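Local structure of extracellular ligand-binding receptor (Verminephrobacter eiseniae, 4M88) at residues I28-A33 and A272-A277; V99-V104 and R296-A301; F119-G124 and Y292-T297; A255-N260 and G328-D333. The protein probably binds amino acids or similar small solutes outside the cytoplasmic membrane as the substrate-binding component of an ABC transporter. All coordinates share one frame; numbering follows the deposited sequence.

Interaction 1: I28-A33 and A272-A277; sequences IKAYLA and AAMKEA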
loop_
_atom_site.group_PDB
_atom_site.type_symbol
_atom_site.label_atom_id
_atom_site.label_comp_id
_atom_site.label_asym_id
_atom_site.label_seq_id
_atom_site.Cartn_x
_atom_site.Cartn_y
_atom_site.Cartn_z
ATOM N N ILE A 28 -10.910 -2.651 -6.847
ATOM C CA ILE A 28 -10.954 -3.990 -7.425
ATOM C C ILE A 28 -12.248 -4.168 -8.216
ATOM O O ILE A 28 -12.221 -4.626 -9.361
ATOM C CB ILE A 28 -10.854 -5.069 -6.327
ATOM C CG1 ILE A 28 -9.465 -5.051 -5.680
ATOM C CG2 ILE A 28 -11.141 -6.455 -6.890
ATOM C CD1 ILE A 28 -9.408 -5.868 -4.369
ATOM N N LYS A 29 -13.379 -3.780 -7.625
ATOM C CA LYS A 29 -14.664 -3.923 -8.302
ATOM C C LYS A 29 -14.737 -3.074 -9.553
ATOM O O LYS A 29 -15.315 -3.492 -10.563
ATOM C CB LYS A 29 -15.803 -3.523 -7.368
ATOM C CG LYS A 29 -16.046 -4.500 -6.253
ATOM C CD LYS A 29 -17.107 -3.940 -5.332
ATOM C CE LYS A 29 -17.646 -5.007 -4.411
ATOM N NZ LYS A 29 -18.430 -4.425 -3.293
ATOM N N ALA A 30 -14.167 -1.873 -9.478
ATOM C CA ALA A 30 -14.123 -0.974 -10.623
ATOM C C ALA A 30 -13.395 -1.642 -11.788
ATOM O O ALA A 30 -13.882 -1.605 -12.918
ATOM C CB ALA A 30 -13.468 0.352 -10.255
ATOM N N TYR A 31 -12.254 -2.270 -11.527
ATOM C CA TYR A 31 -11.567 -2.973 -12.613
ATOM C C TYR A 31 -12.391 -4.147 -13.147
ATOM O O TYR A 31 -12.552 -4.298 -14.371
ATOM C CB TYR A 31 -10.175 -3.473 -12.227
ATOM C CG TYR A 31 -9.624 -4.333 -13.345
ATOM C CD1 TYR A 31 -9.205 -3.756 -14.539
ATOM C CD2 TYR A 31 -9.593 -5.722 -13.238
ATOM C CE1 TYR A 31 -8.738 -4.538 -15.591
ATOM C CE2 TYR A 31 -9.134 -6.513 -14.288
ATOM C CZ TYR A 31 -8.708 -5.914 -15.456
ATOM O OH TYR A 31 -8.233 -6.691 -16.495
ATOM N N LEU A 32 -12.886 -4.990 -12.240
ATOM C CA LEU A 32 -13.659 -6.168 -12.646
ATOM C C LEU A 32 -14.866 -5.817 -13.506
ATOM O O LEU A 32 -15.167 -6.515 -14.475
ATOM C CB LEU A 32 -14.085 -6.989 -11.429
ATOM C CG LEU A 32 -12.910 -7.576 -10.645
ATOM C CD1 LEU A 32 -13.428 -8.523 -9.579
ATOM C CD2 LEU A 32 -11.912 -8.274 -11.558
ATOM N N ALA A 33 -15.565 -4.737 -13.165
ATOM C CA ALA A 33 -16.688 -4.292 -13.973
ATOM C C ALA A 33 -16.239 -3.852 -15.367
ATOM O O ALA A 33 -16.910 -4.130 -16.368
ATOM C CB ALA A 33 -17.457 -3.156 -13.258
ATOM N N ALA A 272 -12.024 6.361 -15.398
ATOM C CA ALA A 272 -13.194 5.929 -16.157
ATOM C C ALA A 272 -13.893 4.757 -15.469
ATOM O O ALA A 272 -15.125 4.690 -15.432
ATOM C CB ALA A 272 -12.801 5.560 -17.575
ATOM N N ALA A 273 -13.105 3.837 -14.928
ATOM C CA ALA A 273 -13.658 2.674 -14.239
ATOM C C ALA A 273 -14.393 3.112 -12.977
ATOM O O ALA A 273 -15.467 2.598 -12.665
ATOM C CB ALA A 273 -12.555 1.655 -13.927
HETATM N N MSE A 274 -13.815 4.066 -12.253
HETATM C CA MSE A 274 -14.454 4.591 -11.048
HETATM C C MSE A 274 -15.762 5.345 -11.331
HETATM O O MSE A 274 -16.726 5.199 -10.572
HETATM C CB MSE A 274 -13.474 5.461 -10.243
HETATM C CG MSE A 274 -12.285 4.697 -9.664
HETATM SE SE MSE A 274 -12.853 3.374 -8.315
HETATM C CE MSE A 274 -13.396 4.585 -6.905
ATOM N N LYS A 275 -15.825 6.129 -12.414
ATOM C CA LYS A 275 -17.063 6.868 -12.720
ATOM C C LYS A 275 -18.193 5.894 -12.998
ATOM O O LYS A 275 -19.338 6.116 -12.600
ATOM C CB LYS A 275 -16.972 7.749 -13.974
ATOM C CG LYS A 275 -15.666 8.395 -14.304
ATOM C CD LYS A 275 -15.251 9.422 -13.278
ATOM C CE LYS A 275 -13.940 10.094 -13.680
ATOM N NZ LYS A 275 -13.306 10.787 -12.528
ATOM N N GLU A 276 -17.869 4.838 -13.736
ATOM C CA GLU A 276 -18.856 3.837 -14.113
ATOM C C GLU A 276 -19.404 3.093 -12.890
ATOM O O GLU A 276 -20.617 2.932 -12.738
ATOM C CB GLU A 276 -18.246 2.847 -15.111
ATOM C CG GLU A 276 -17.841 3.473 -16.445
ATOM C CD GLU A 276 -17.230 2.466 -17.421
ATOM O OE1 GLU A 276 -16.444 1.594 -16.979
ATOM O OE2 GLU A 276 -17.538 2.552 -18.633
ATOM N N ALA A 277 -18.500 2.658 -12.016
ATOM C CA ALA A 277 -18.862 1.820 -10.878
ATOM C C ALA A 277 -19.368 2.632 -9.685
ATOM O O ALA A 277 -20.268 2.198 -8.968
ATOM C CB ALA A 277 -17.663 0.955 -10.467
HETATM O O HOH W 1 -16.081 0.169 -13.777
#
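Ala30 meets Ala273, Met274 and Ala277 where two helices cross almost at right angles, the short axes of 28-33 and 272-277 approaching to 8.5 Å at 93°. Small residues at the crossing allow this closeness: the CA atoms of Ala30 and Ala273 lie 5.2 Å apart, with their methyl carbons, CB against CB, at 4.0 Å. The tight part is buried. Here Ala30 CB points into the facing helix and is met by the selenium of Met274, a selenomethionine in this crystal, at 3.6 Å between CB and SE. Although the CB of Met274 points away from helix 18-37, CG lies beside the backbone N and the chain bends again at chi2 (-65°), which brings SE back over the alanine methyl. No direct hydrogen bond crosses the interface. Instead a water bridges the two backbones, donating to Ala30 O (3.0 Å) and to Ala273 O (2.7 Å), and Ala273 O also takes the helical bond from Ala277 N. Packing slackens toward the C-terminal end of 272-277: Ala277 is partly exposed, its CB resting 4.0 Å from Ala30 CA, and beside it the exposed Glu276 makes a long, weak ion pair with Lys37. Behind the crossing, Ile28 and Leu32 seat helix 18-37 on strands 4-11 and 45-52 of the parallel sheet, while Tyr31 and Ala273 both lean on helix 286-303, which thus touches each of the crossing helices.

Interaction 2: V99-V104 and R296-A301; sequences VVVNGV and RTVGEA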
loop_
_atom_site.group_PDB
_atom_site.type_symbol
_atom_site.label_atom_id
_atom_site.label_comp_id
_atom_site.label_asym_id
_atom_site.label_seq_id
_atom_site.Cartn_x
_atom_site.Cartn_y
_atom_site.Cartn_z
ATOM N N VAL A 99 -2.530 -17.728 -6.017
ATOM C CA VAL A 99 -1.494 -16.716 -5.992
ATOM C C VAL A 99 -2.062 -15.527 -5.234
ATOM O O VAL A 99 -3.282 -15.272 -5.274
ATOM C CB VAL A 99 -1.066 -16.315 -7.407
ATOM C CG1 VAL A 99 -2.219 -15.833 -8.149
ATOM C CG2 VAL A 99 -0.066 -15.227 -7.361
ATOM N N VAL A 100 -1.201 -14.837 -4.495
ATOM C CA VAL A 100 -1.627 -13.649 -3.764
ATOM C C VAL A 100 -1.008 -12.461 -4.472
ATOM O O VAL A 100 0.204 -12.409 -4.653
ATOM C CB VAL A 100 -1.156 -13.661 -2.297
ATOM C CG1 VAL A 100 -1.652 -12.406 -1.587
ATOM C CG2 VAL A 100 -1.672 -14.901 -1.573
ATOM N N VAL A 101 -1.845 -11.536 -4.919
ATOM C CA VAL A 101 -1.363 -10.432 -5.741
ATOM C C VAL A 101 -1.475 -9.146 -4.954
ATOM O O VAL A 101 -2.581 -8.671 -4.662
ATOM C CB VAL A 101 -2.112 -10.330 -7.079
ATOM C CG1 VAL A 101 -1.650 -9.103 -7.860
ATOM C CG2 VAL A 101 -1.890 -11.594 -7.900
ATOM N N ASN A 102 -0.304 -8.619 -4.607
ATOM C CA ASN A 102 -0.136 -7.439 -3.761
ATOM C C ASN A 102 -0.385 -7.731 -2.285
ATOM O O ASN A 102 -1.082 -8.688 -1.923
ATOM C CB ASN A 102 -0.966 -6.242 -4.239
ATOM C CG ASN A 102 -0.347 -4.910 -3.829
ATOM O OD1 ASN A 102 0.873 -4.726 -3.933
ATOM N ND2 ASN A 102 -1.173 -3.991 -3.332
ATOM N N GLY A 103 0.215 -6.904 -1.442
ATOM C CA GLY A 103 0.047 -6.997 -0.005
ATOM C C GLY A 103 0.274 -5.608 0.550
ATOM O O GLY A 103 1.147 -4.877 0.063
ATOM N N VAL A 104 -0.541 -5.231 1.532
ATOM C CA VAL A 104 -0.401 -3.956 2.230
ATOM C C VAL A 104 -0.329 -4.263 3.717
ATOM O O VAL A 104 -1.219 -4.919 4.249
ATOM C CB VAL A 104 -1.634 -3.071 2.006
ATOM C CG1 VAL A 104 -1.522 -1.755 2.793
ATOM C CG2 VAL A 104 -1.836 -2.815 0.528
ATOM N N ARG A 296 -6.108 -5.427 -11.958
ATOM C CA ARG A 296 -5.762 -5.345 -13.368
ATOM C C ARG A 296 -4.511 -6.160 -13.724
ATOM O O ARG A 296 -4.389 -6.674 -14.831
ATOM C CB ARG A 296 -5.588 -3.895 -13.808
ATOM C CG ARG A 296 -5.337 -3.776 -15.296
ATOM C CD ARG A 296 -5.639 -2.383 -15.812
ATOM N NE ARG A 296 -5.237 -2.259 -17.205
ATOM C CZ ARG A 296 -5.279 -1.122 -17.889
ATOM N NH1 ARG A 296 -5.720 -0.016 -17.296
ATOM N NH2 ARG A 296 -4.873 -1.098 -19.155
ATOM N N THR A 297 -3.585 -6.281 -12.779
ATOM C CA THR A 297 -2.407 -7.132 -12.973
ATOM C C THR A 297 -2.827 -8.573 -13.245
ATOM O O THR A 297 -2.305 -9.221 -14.161
ATOM C CB THR A 297 -1.531 -7.093 -11.726
ATOM O OG1 THR A 297 -1.006 -5.773 -11.597
ATOM C CG2 THR A 297 -0.382 -8.085 -11.825
ATOM N N VAL A 298 -3.777 -9.065 -12.461
ATOM C CA VAL A 298 -4.310 -10.397 -12.694
ATOM C C VAL A 298 -4.963 -10.487 -14.069
ATOM O O VAL A 298 -4.727 -11.439 -14.809
ATOM C CB VAL A 298 -5.309 -10.807 -11.612
ATOM C CG1 VAL A 298 -5.999 -12.096 -12.008
ATOM C CG2 VAL A 298 -4.599 -10.972 -10.272
ATOM N N GLY A 299 -5.767 -9.483 -14.407
ATOM C CA GLY A 299 -6.431 -9.432 -15.699
ATOM C C GLY A 299 -5.452 -9.425 -16.854
ATOM O O GLY A 299 -5.609 -10.171 -17.827
ATOM N N GLU A 300 -4.431 -8.579 -16.771
ATOM C CA GLU A 300 -3.463 -8.505 -17.864
ATOM C C GLU A 300 -2.659 -9.796 -18.005
ATOM O O GLU A 300 -2.340 -10.214 -19.118
ATOM C CB GLU A 300 -2.538 -7.289 -17.726
ATOM C CG GLU A 300 -3.259 -5.929 -17.724
ATOM C CD GLU A 300 -3.957 -5.584 -19.038
ATOM O OE1 GLU A 300 -3.692 -6.241 -20.072
ATOM O OE2 GLU A 300 -4.774 -4.631 -19.038
ATOM N N ALA A 301 -2.337 -10.444 -16.889
ATOM C CA ALA A 301 -1.644 -11.726 -16.974
ATOM C C ALA A 301 -2.536 -12.772 -17.638
ATOM O O ALA A 301 -2.079 -13.536 -18.481
ATOM C CB ALA A 301 -1.216 -12.204 -15.585
#
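Val101 and Val298 form a helix-on-sheet contact within the N-terminal α/β lobe: strand 99-101 belongs to its parallel sheet, and helix 286-303 covers one side of that strand. The closest approach is methyl to methyl, Val101 CG2 to Val298 CG2 at 3.7 Å. In both valines CG1 stands opposite the backbone N (chi1 176° for Val101), which leaves each CG2 beside its own N and turned into the interface, and the two side chains cross at a slant. The other branch, Val101 CG1, lies more loosely against the methyl CG2 of Thr297, at 4.3 Å. The strand order 2-1-3-4-5 of this sheet is that of the Rossmann-like lobes of type I periplasmic binding proteins, to which the leucine-binding protein family belongs; the helix packed here comes from far later in the chain, after the second lobe has largely been built. Val298 also touches Ala74 and Ile76 on the adjacent strand 74-76, spanning two strands. On the helix itself, Arg296 NE donates to Glu300 OE2 at 3.0 Å in a salt bridge one turn long; the oxygen sits close to the guanidinium plane and uses its anti lone pair. Arg296 NH1 has a further partner in Glu269 of helix 265-277.

Interaction 3: F119-G124 and Y292-T297; sequences FHVRAG and YLSART
The carbonyl oxygen of Leu293 is gripped twice by Thr297, the residue that meets Val121 across this contact. Thr297 N donates the ordinary helical bond to Leu293 O at 2.9 Å, and Thr297 OG1 donates to the same Leu293 O at 2.8 Å, the two donors arriving from opposite faces of the carbonyl plane and the hydroxyl tilted 25° from it. With OG1 opposite its own carbonyl carbon and beside the backbone N (chi1 -66°), the hydroxyl folds back over the helix. Its oxygen is then flanked by a methyl, Val121 CG2 lying 3.9 Å from Thr297 OG1, the two side chains running antiparallel alongside one another. Val121 CB also rests 4.3 Å from Ser294 OG, whose hydrogen bond goes to Glu290 O. Replacing Thr297 by an alanine takes away both OG1 and CG2, so Leu293 O would probably lose its second donor and a gap would open beside Val121. The backbone of the loop is held by Asn102, whose OD1 accepts from the N of both Val121 and Arg122. Segment 119-124 leads from edge strand 118-119 of the parallel sheet into helix 125-138, consistent with an interlobe crossing, and helix 286-303 flanks it there.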
loop_
_atom_site.group_PDB
_atom_site.type_symbol
_atom_site.label_atom_id
_atom_site.label_comp_id
_atom_site.label_asym_id
_atom_site.label_seq_id
_atom_site.Cartn_x
_atom_site.Cartn_y
_atom_site.Cartn_z
ATOM N N PHE A 119 2.989 -12.054 -4.672
ATOM C CA PHE A 119 3.546 -11.087 -5.637
ATOM C C PHE A 119 3.233 -9.680 -5.178
ATOM O O PHE A 119 2.179 -9.451 -4.596
ATOM C CB PHE A 119 2.942 -11.303 -7.033
ATOM C CG PHE A 119 3.397 -12.569 -7.699
ATOM C CD1 PHE A 119 4.420 -12.543 -8.634
ATOM C CD2 PHE A 119 2.814 -13.788 -7.374
ATOM C CE1 PHE A 119 4.853 -13.708 -9.253
ATOM C CE2 PHE A 119 3.239 -14.974 -7.989
ATOM C CZ PHE A 119 4.262 -14.926 -8.929
ATOM N N HIS A 120 4.140 -8.733 -5.424
ATOM C CA HIS A 120 3.941 -7.378 -4.902
ATOM C C HIS A 120 3.831 -6.377 -6.032
ATOM O O HIS A 120 4.691 -6.328 -6.901
ATOM C CB HIS A 120 5.099 -7.001 -3.974
ATOM C CG HIS A 120 5.313 -7.995 -2.882
ATOM N ND1 HIS A 120 4.577 -7.984 -1.715
ATOM C CD2 HIS A 120 6.125 -9.076 -2.808
ATOM C CE1 HIS A 120 4.950 -9.002 -0.957
ATOM N NE2 HIS A 120 5.883 -9.684 -1.599
ATOM N N VAL A 121 2.758 -5.593 -6.022
ATOM C CA VAL A 121 2.521 -4.602 -7.063
ATOM C C VAL A 121 3.075 -3.236 -6.627
ATOM O O VAL A 121 3.562 -2.473 -7.448
ATOM C CB VAL A 121 1.018 -4.520 -7.408
ATOM C CG1 VAL A 121 0.753 -3.431 -8.421
ATOM C CG2 VAL A 121 0.546 -5.868 -7.966
ATOM N N ARG A 122 2.993 -2.932 -5.338
ATOM C CA ARG A 122 3.537 -1.669 -4.845
ATOM C C ARG A 122 5.010 -1.832 -4.508
ATOM O O ARG A 122 5.456 -2.924 -4.131
ATOM C CB ARG A 122 2.796 -1.211 -3.587
ATOM C CG ARG A 122 2.867 -2.246 -2.460
ATOM C CD ARG A 122 2.543 -1.622 -1.117
ATOM N NE ARG A 122 1.362 -0.770 -1.224
ATOM C CZ ARG A 122 1.212 0.380 -0.578
ATOM N NH1 ARG A 122 0.099 1.092 -0.725
ATOM N NH2 ARG A 122 2.177 0.815 0.227
ATOM N N ALA A 123 5.763 -0.743 -4.627
ATOM C CA ALA A 123 7.144 -0.736 -4.158
ATOM C C ALA A 123 7.151 -1.004 -2.655
ATOM O O ALA A 123 6.170 -0.710 -1.949
ATOM C CB ALA A 123 7.802 0.605 -4.457
ATOM N N GLY A 124 8.244 -1.563 -2.153
ATOM C CA GLY A 124 8.312 -1.877 -0.736
ATOM C C GLY A 124 8.594 -0.673 0.154
ATOM O O GLY A 124 9.104 0.348 -0.318
ATOM N N TYR A 292 -7.430 -1.272 -7.912
ATOM C CA TYR A 292 -7.625 -1.349 -9.353
ATOM C C TYR A 292 -6.411 -1.983 -10.045
ATOM O O TYR A 292 -6.558 -2.883 -10.872
ATOM C CB TYR A 292 -7.921 0.046 -9.894
ATOM C CG TYR A 292 -8.004 0.132 -11.406
ATOM C CD1 TYR A 292 -9.210 -0.053 -12.058
ATOM C CD2 TYR A 292 -6.866 0.388 -12.173
ATOM C CE1 TYR A 292 -9.296 0.030 -13.443
ATOM C CE2 TYR A 292 -6.936 0.469 -13.559
ATOM C CZ TYR A 292 -8.150 0.278 -14.186
ATOM O OH TYR A 292 -8.228 0.354 -15.554
ATOM N N LEU A 293 -5.213 -1.526 -9.700
ATOM C CA LEU A 293 -3.999 -2.040 -10.350
ATOM C C LEU A 293 -3.687 -3.478 -9.942
ATOM O O LEU A 293 -3.131 -4.253 -10.734
ATOM C CB LEU A 293 -2.795 -1.134 -10.060
ATOM C CG LEU A 293 -2.836 0.212 -10.789
ATOM C CD1 LEU A 293 -1.725 1.151 -10.333
ATOM C CD2 LEU A 293 -2.770 0.014 -12.299
ATOM N N SER A 294 -4.041 -3.837 -8.713
ATOM C CA SER A 294 -3.779 -5.190 -8.249
ATOM C C SER A 294 -4.656 -6.152 -9.037
ATOM O O SER A 294 -4.186 -7.188 -9.514
ATOM C CB SER A 294 -4.015 -5.318 -6.746
ATOM O OG SER A 294 -3.092 -4.521 -6.028
ATOM N N ALA A 295 -5.924 -5.797 -9.183
ATOM C CA ALA A 295 -6.860 -6.606 -9.958
ATOM C C ALA A 295 -6.486 -6.589 -11.436
ATOM O O ALA A 295 -6.532 -7.621 -12.106
ATOM C CB ALA A 295 -8.295 -6.118 -9.749
ATOM N N ARG A 296 -6.108 -5.427 -11.958
ATOM C CA ARG A 296 -5.762 -5.345 -13.368
ATOM C C ARG A 296 -4.511 -6.160 -13.724
ATOM O O ARG A 296 -4.389 -6.674 -14.831
ATOM C CB ARG A 296 -5.588 -3.895 -13.808
ATOM C CG ARG A 296 -5.337 -3.776 -15.296
ATOM C CD ARG A 296 -5.639 -2.383 -15.812
ATOM N NE ARG A 296 -5.237 -2.259 -17.205
ATOM C CZ ARG A 296 -5.279 -1.122 -17.889
ATOM N NH1 ARG A 296 -5.720 -0.016 -17.296
ATOM N NH2 ARG A 296 -4.873 -1.098 -19.155
ATOM N N THR A 297 -3.585 -6.281 -12.779
ATOM C CA THR A 297 -2.407 -7.132 -12.973
ATOM C C THR A 297 -2.827 -8.573 -13.245
ATOM O O THR A 297 -2.305 -9.221 -14.161
ATOM C CB THR A 297 -1.531 -7.093 -11.726
ATOM O OG1 THR A 297 -1.006 -5.773 -11.597
ATOM C CG2 THR A 297 -0.382 -8.085 -11.825
#

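Interaction 4: A255-N260 and G328-D333; sequences AFPDPN and GGFHLD
Phe256 and Phe330 meet at an intermediate tilt, neither stacked nor edge-to-face: their ring planes are inclined at 45° and the centroids lie 5.5 Å apart. The end of the Phe330 ring does the touching, its CZ approaching both Phe256 CD1 and Phe256 CE1 at 3.7 Å. Farther along the same ring, Phe330 CD1 meets Pro257 CD at 3.8 Å, the two side chains crossing nearly perpendicularly. Between these, Phe330 CE1 lies 3.8 Å from Ala255 O, so one ring spans three consecutive residues. CG of Phe330 extends opposite its backbone N (chi1 -178°), carrying the ring from the hairpin across to the loop. An alanine in its place would probably open a gap beside Phe256 CD1 and Pro257 CD and leave the Phe256 ring without this neighbour on one side. The hairpin of strands 325-327 and 330-332 turns through Gly328 and Gly329 with backbone angles of a type I' turn; a side chain on Gly329 would collide with Gly328 O. Farther on in the loop, Asp258 OD1 accepts from Asn260 N at 2.7 Å, an Asx turn. Segment 255-260 carries the chain from strand 250-254 of the mixed sheet to helix 265-277, on which Pro257 touches Gln267; Phe256 also packs on Leu289 and Leu293 of helix 286-303, while Leu332 of the hairpin reaches Thr297 on that same helix.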
loop_
_atom_site.group_PDB
_atom_site.type_symbol
_atom_site.label_atom_id
_atom_site.label_comp_id
_atom_site.label_asym_id
_atom_site.label_seq_id
_atom_site.Cartn_x
_atom_site.Cartn_y
_atom_site.Cartn_z
ATOM N N ALA A 255 3.407 5.025 -4.231
ATOM C CA ALA A 255 3.853 3.822 -4.926
ATOM C C ALA A 255 3.197 3.725 -6.295
ATOM O O ALA A 255 3.517 2.831 -7.085
ATOM C CB ALA A 255 3.528 2.572 -4.101
ATOM N N PHE A 256 2.293 4.656 -6.577
ATOM C CA PHE A 256 1.529 4.628 -7.821
ATOM C C PHE A 256 1.377 6.057 -8.311
ATOM O O PHE A 256 1.525 6.993 -7.511
ATOM C CB PHE A 256 0.140 4.039 -7.550
ATOM C CG PHE A 256 0.170 2.654 -6.993
ATOM C CD1 PHE A 256 0.458 1.575 -7.819
ATOM C CD2 PHE A 256 -0.074 2.421 -5.642
ATOM C CE1 PHE A 256 0.490 0.284 -7.318
ATOM C CE2 PHE A 256 -0.042 1.133 -5.133
ATOM C CZ PHE A 256 0.240 0.061 -5.976
ATOM N N PRO A 257 1.065 6.238 -9.611
ATOM C CA PRO A 257 0.761 7.590 -10.108
ATOM C C PRO A 257 -0.407 8.177 -9.334
ATOM O O PRO A 257 -1.181 7.440 -8.720
ATOM C CB PRO A 257 0.353 7.347 -11.569
ATOM C CG PRO A 257 1.056 6.066 -11.949
ATOM C CD PRO A 257 1.021 5.228 -10.688
ATOM N N ASP A 258 -0.530 9.495 -9.330
ATOM C CA ASP A 258 -1.573 10.113 -8.535
ATOM C C ASP A 258 -2.943 9.701 -9.064
ATOM O O ASP A 258 -3.180 9.757 -10.267
ATOM C CB ASP A 258 -1.434 11.636 -8.558
ATOM C CG ASP A 258 -2.351 12.302 -7.554
ATOM O OD1 ASP A 258 -3.544 12.464 -7.887
ATOM O OD2 ASP A 258 -1.880 12.631 -6.435
ATOM N N PRO A 259 -3.848 9.283 -8.154
ATOM C CA PRO A 259 -5.178 8.788 -8.541
ATOM C C PRO A 259 -6.081 9.886 -9.098
ATOM O O PRO A 259 -7.096 9.582 -9.726
ATOM C CB PRO A 259 -5.746 8.229 -7.232
ATOM C CG PRO A 259 -4.997 8.949 -6.140
ATOM C CD PRO A 259 -3.609 9.163 -6.703
ATOM N N ASN A 260 -5.708 11.144 -8.887
ATOM C CA ASN A 260 -6.538 12.246 -9.342
ATOM C C ASN A 260 -5.966 13.066 -10.497
ATOM O O ASN A 260 -6.598 14.016 -10.959
ATOM C CB ASN A 260 -6.891 13.157 -8.159
ATOM C CG ASN A 260 -7.783 12.459 -7.158
ATOM O OD1 ASN A 260 -8.925 12.125 -7.474
ATOM N ND2 ASN A 260 -7.264 12.220 -5.950
ATOM N N GLY A 328 -0.834 0.905 -19.083
ATOM C CA GLY A 328 -1.139 2.313 -19.291
ATOM C C GLY A 328 -0.108 3.289 -18.747
ATOM O O GLY A 328 -0.447 4.387 -18.313
ATOM N N GLY A 329 1.161 2.897 -18.767
ATOM C CA GLY A 329 2.200 3.774 -18.257
ATOM C C GLY A 329 2.785 3.331 -16.939
ATOM O O GLY A 329 3.833 3.830 -16.526
ATOM N N PHE A 330 2.101 2.413 -16.259
ATOM C CA PHE A 330 2.617 1.839 -15.023
ATOM C C PHE A 330 3.217 0.483 -15.355
ATOM O O PHE A 330 2.518 -0.415 -15.847
ATOM C CB PHE A 330 1.507 1.699 -13.977
ATOM C CG PHE A 330 1.982 1.155 -12.654
ATOM C CD1 PHE A 330 2.713 1.959 -11.782
ATOM C CD2 PHE A 330 1.699 -0.155 -12.283
ATOM C CE1 PHE A 330 3.163 1.465 -10.569
ATOM C CE2 PHE A 330 2.140 -0.658 -11.064
ATOM C CZ PHE A 330 2.876 0.158 -10.207
ATOM N N HIS A 331 4.517 0.343 -15.116
ATOM C CA HIS A 331 5.240 -0.855 -15.519
ATOM C C HIS A 331 5.347 -1.829 -14.361
ATOM O O HIS A 331 5.468 -1.425 -13.203
ATOM C CB HIS A 331 6.651 -0.499 -15.983
ATOM C CG HIS A 331 6.686 0.405 -17.172
ATOM N ND1 HIS A 331 7.197 0.013 -18.390
ATOM C CD2 HIS A 331 6.288 1.689 -17.327
ATOM C CE1 HIS A 331 7.105 1.016 -19.246
ATOM N NE2 HIS A 331 6.558 2.043 -18.625
ATOM N N LEU A 332 5.313 -3.117 -14.693
ATOM C CA LEU A 332 5.515 -4.184 -13.728
ATOM C C LEU A 332 6.357 -5.253 -14.382
ATOM O O LEU A 332 6.192 -5.546 -15.569
ATOM C CB LEU A 332 4.186 -4.822 -13.329
ATOM C CG LEU A 332 3.329 -4.083 -12.310
ATOM C CD1 LEU A 332 2.018 -4.820 -12.148
ATOM C CD2 LEU A 332 4.045 -4.011 -10.981
ATOM N N ASP A 333 7.244 -5.852 -13.598
ATOM C CA ASP A 333 8.083 -6.941 -14.087
ATOM C C ASP A 333 8.375 -7.881 -12.929
ATOM O O ASP A 333 8.974 -7.463 -11.937
ATOM C CB ASP A 333 9.400 -6.383 -14.624
ATOM C CG ASP A 333 10.259 -7.447 -15.304
ATOM O OD1 ASP A 333 9.805 -8.605 -15.436
ATOM O OD2 ASP A 333 11.391 -7.116 -15.726
#

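Overall arrangement
From the N terminus, 28-33 is the first segment and finds its partner only at 272-277, so interaction 1 closes a long loop enclosing the starts of the other three. Interactions 2 and 3, begun at 99-104 and 119-124, both end on helix 286-303, sharing Arg296 and Thr297, and each crosses interaction 1. At their near ends they are joined by the backbone, Asn102 N lying 2.6 Å from Phe119 O, a probable hydrogen bond. Interaction 4 closes the shortest loop, from 255-260 to 328-333, and crosses all the others. Helix 286-303 thus ties the N-terminal parallel sheet, helices 18-37 and 265-277, and the apparent interlobe passages to the late hairpin.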